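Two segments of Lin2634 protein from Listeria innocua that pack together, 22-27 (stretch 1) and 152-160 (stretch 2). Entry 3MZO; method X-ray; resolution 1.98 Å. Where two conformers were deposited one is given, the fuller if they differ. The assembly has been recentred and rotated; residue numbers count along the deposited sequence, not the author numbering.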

# COMPACT_ATOMS: atom_id res chain seq x y z
N GLY B 22 -0.08 1.62 14.62
CA GLY B 22 -0.73 2.82 15.21
C GLY B 22 0.11 4.02 14.83
O GLY B 22 -0.11 4.69 13.79
N LYS B 23 1.14 4.25 15.63
CA LYS B 23 2.03 5.41 15.41
C LYS B 23 2.71 5.35 14.05
O LYS B 23 3.15 4.30 13.62
N PHE B 24 2.77 6.49 13.37
CA PHE B 24 3.48 6.59 12.09
C PHE B 24 4.91 6.11 12.22
O PHE B 24 5.61 6.51 13.16
N LYS B 25 5.33 5.24 11.31
CA LYS B 25 6.72 4.83 11.18
C LYS B 25 7.14 5.05 9.74
O LYS B 25 6.36 4.76 8.83
N TYR B 26 8.36 5.52 9.53
CA TYR B 26 8.84 5.67 8.14
C TYR B 26 8.99 4.30 7.49
O TYR B 26 8.73 4.16 6.32
N GLN B 27 9.41 3.29 8.26
CA GLN B 27 9.53 1.91 7.77
C GLN B 27 8.80 0.94 8.69
O GLN B 27 9.06 0.93 9.90
N LYS B 152 15.67 9.31 11.48
CA LYS B 152 14.84 9.97 10.44
C LYS B 152 14.02 11.12 10.97
O LYS B 152 13.28 11.77 10.23
N GLY B 153 14.16 11.40 12.26
CA GLY B 153 13.48 12.52 12.90
C GLY B 153 11.98 12.26 13.09
O GLY B 153 11.20 13.18 13.05
N ASN B 154 11.59 11.01 13.27
CA ASN B 154 10.22 10.70 13.53
C ASN B 154 9.72 11.57 14.69
O ASN B 154 10.32 11.59 15.75
N PRO B 155 8.62 12.28 14.48
CA PRO B 155 8.26 13.20 15.53
C PRO B 155 7.76 12.57 16.83
O PRO B 155 7.70 13.27 17.82
N GLU B 156 7.42 11.28 16.85
CA GLU B 156 6.84 10.67 18.04
C GLU B 156 7.87 10.33 19.11
O GLU B 156 8.79 9.55 18.86
N ASN B 157 7.67 10.85 20.32
CA ASN B 157 8.61 10.55 21.42
C ASN B 157 8.67 9.06 21.79
O ASN B 157 9.65 8.62 22.40
N ILE B 158 7.64 8.30 21.43
CA ILE B 158 7.60 6.88 21.76
C ILE B 158 8.91 6.18 21.33
O ILE B 158 9.42 5.34 22.04
N PHE B 159 9.49 6.57 20.20
CA PHE B 159 10.69 5.89 19.70
C PHE B 159 11.92 6.10 20.60
O PHE B 159 12.68 5.15 20.84
N VAL B 160 12.08 7.31 21.14
CA VAL B 160 13.14 7.57 22.11
C VAL B 160 12.94 6.74 23.36
O VAL B 160 13.90 6.21 23.95

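The most unusual feature of this contact is that two segments with almost no regular structure are pinned near the middle of the contact by an asparagine whose amide serves both at once. Asn-154, with chi1 t and chi2 at -48°, has a CA-to-CB bond that points sideways, yet the end of its side chain reaches the other stretch. Its ND2 donates to the carbonyl oxygen of Phe-24, with 2.9 Å between Asn-154 ND2 and Phe-24 O and a nearly straight angle of 171°. The other half of the amide looks homeward: Glu-156 N donates to Asn-154 OD1 at 2.9 Å, bracing the turn from which the asparagine reaches out. The rule is economical, since one amide both braces its own loop, through OD1, and bonds across to a backbone carbonyl, through ND2.

Around this polar pin the aromatic rings fill the gaps. Tyr-26, buried and pointing toward stretch 2 with chi1 m, lies along the backbone of residues 152 to 154. Its CD2 is 3.6 Å from Lys-152 CB, and its CE2 is 3.6 Å from Asn-154 CA, which sits at the ring edge. The hydroxyl is hydrogen-bonded elsewhere in the structure, and toward stretch 2 the ring makes packing contacts. Gly-153 lets the chain turn here: it is the first residue to leave helical phi/psi after a helix, in a Schellman motif with positive phi, which favours glycine.

Phe-159 approaches from the helix. Its CA-to-CB bond points sideways, but with chi1 m the ring extends to stretch 1, where CE2 lies 3.7 Å from Phe-24 O, the same oxygen that Asn-154 engages, and CZ lies 3.7 Å from Lys-25 CG. The aliphatic part of Lys-25 thus supplies packing surface, while its NZ is hydrogen-bonded to a residue just beyond the stretches. Phe-24, whose CA-to-CB bond points sideways and whose chi1 is t, meets the asparagine side chain more loosely, with CD2 4.0 Å from Asn-154 ND2.

Long polar side chains close the two ends. At one, Lys-152 points toward stretch 1 and runs out through m, t, t and p rotamers until its NZ donates to Gln-27 OE1 at 2.9 Å; Gln-27 starts sideways and reaches this partner with chi1 m and chi2 t. At the other, Lys-23 and Glu-156 point toward each other's stretches, both with chi1 and chi2 m. Their closest approach is through carbon, Lys-23 CD to Glu-156 CD at 3.8 Å, and the charges stop short of a salt bridge, with Lys-23 NZ 4.0 Å from Glu-156 OE1.

Water completes what the charges leave undone. Water 1 donates to Glu-156 OE1 at 2.8 Å, accepts from Ile-158 N at 2.9 Å, and takes a weak bond from Lys-23 NZ at 3.3 Å. Water 2 accepts from Phe-24 N at 3.0 Å and donates to Glu-156 OE2 at 3.1 Å. Each carboxylate oxygen therefore has its own water, and each water links the two stretches.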

# COMPACT_ATOMS: atom_id res chain seq x y z
CB LYS B 23 3.12 5.46 16.51
CG LYS B 23 2.58 5.65 17.94
CD LYS B 23 1.91 7.00 18.11
CE LYS B 23 1.30 7.15 19.49
NZ LYS B 23 2.35 7.12 20.53
CB PHE B 24 3.51 8.04 11.57
CG PHE B 24 4.34 8.18 10.35
CD1 PHE B 24 3.83 7.84 9.12
CD2 PHE B 24 5.68 8.60 10.45
CE1 PHE B 24 4.62 7.89 8.00
CE2 PHE B 24 6.47 8.68 9.31
CZ PHE B 24 5.95 8.32 8.08
CB LYS B 25 6.91 3.34 11.51
CG LYS B 25 6.48 2.93 12.90
CD LYS B 25 6.56 1.42 13.03
CE LYS B 25 5.48 0.85 13.92
NZ LYS B 25 5.98 0.46 15.30
CB TYR B 26 10.14 6.48 8.06
CG TYR B 26 10.03 7.96 8.44
CD1 TYR B 26 9.59 8.90 7.52
CD2 TYR B 26 10.43 8.41 9.70
CE1 TYR B 26 9.51 10.23 7.86
CE2 TYR B 26 10.36 9.73 10.04
CZ TYR B 26 9.92 10.64 9.11
OH TYR B 26 9.84 11.96 9.48
CB GLN B 27 10.98 1.50 7.78
CG GLN B 27 11.87 2.32 6.91
CD GLN B 27 13.23 1.70 6.78
OE1 GLN B 27 14.23 2.36 6.99
NE2 GLN B 27 13.26 0.40 6.48
CB LYS B 152 13.96 8.93 9.74
CG LYS B 152 14.71 7.86 8.99
CD LYS B 152 13.70 6.87 8.36
CE LYS B 152 14.32 5.80 7.51
NZ LYS B 152 15.05 4.79 8.35
CB ASN B 154 10.06 9.22 13.86
CG ASN B 154 8.61 8.79 13.94
OD1 ASN B 154 7.81 9.45 14.59
ND2 ASN B 154 8.27 7.66 13.29
CB PRO B 155 7.17 14.08 14.89
CG PRO B 155 6.71 13.34 13.67
CD PRO B 155 7.86 12.50 13.24
CB GLU B 156 6.08 9.38 17.66
CG GLU B 156 4.78 9.61 16.89
CD GLU B 156 3.70 10.33 17.71
OE1 GLU B 156 3.85 10.49 18.94
OE2 GLU B 156 2.68 10.73 17.12
CB ASN B 157 8.33 11.39 22.68
CG ASN B 157 9.55 11.44 23.64
OD1 ASN B 157 10.65 11.87 23.25
ND2 ASN B 157 9.36 10.98 24.89
CB ILE B 158 6.36 6.16 21.14
CG1 ILE B 158 6.11 4.83 21.84
CG2 ILE B 158 6.53 5.87 19.65
CD1 ILE B 158 5.72 4.99 23.29
CB PHE B 159 10.93 6.25 18.25
CG PHE B 159 9.81 5.79 17.37
CD1 PHE B 159 9.63 4.43 17.13
CD2 PHE B 159 8.90 6.68 16.86
CE1 PHE B 159 8.57 3.98 16.35
CE2 PHE B 159 7.83 6.23 16.09
CZ PHE B 159 7.68 4.88 15.83
CB VAL B 160 13.18 9.07 22.51
CG1 VAL B 160 13.93 9.27 23.85
CG2 VAL B 160 13.81 9.88 21.38
O HOH W 1 4.91 9.12 21.18
O HOH W 2 1.86 8.98 14.70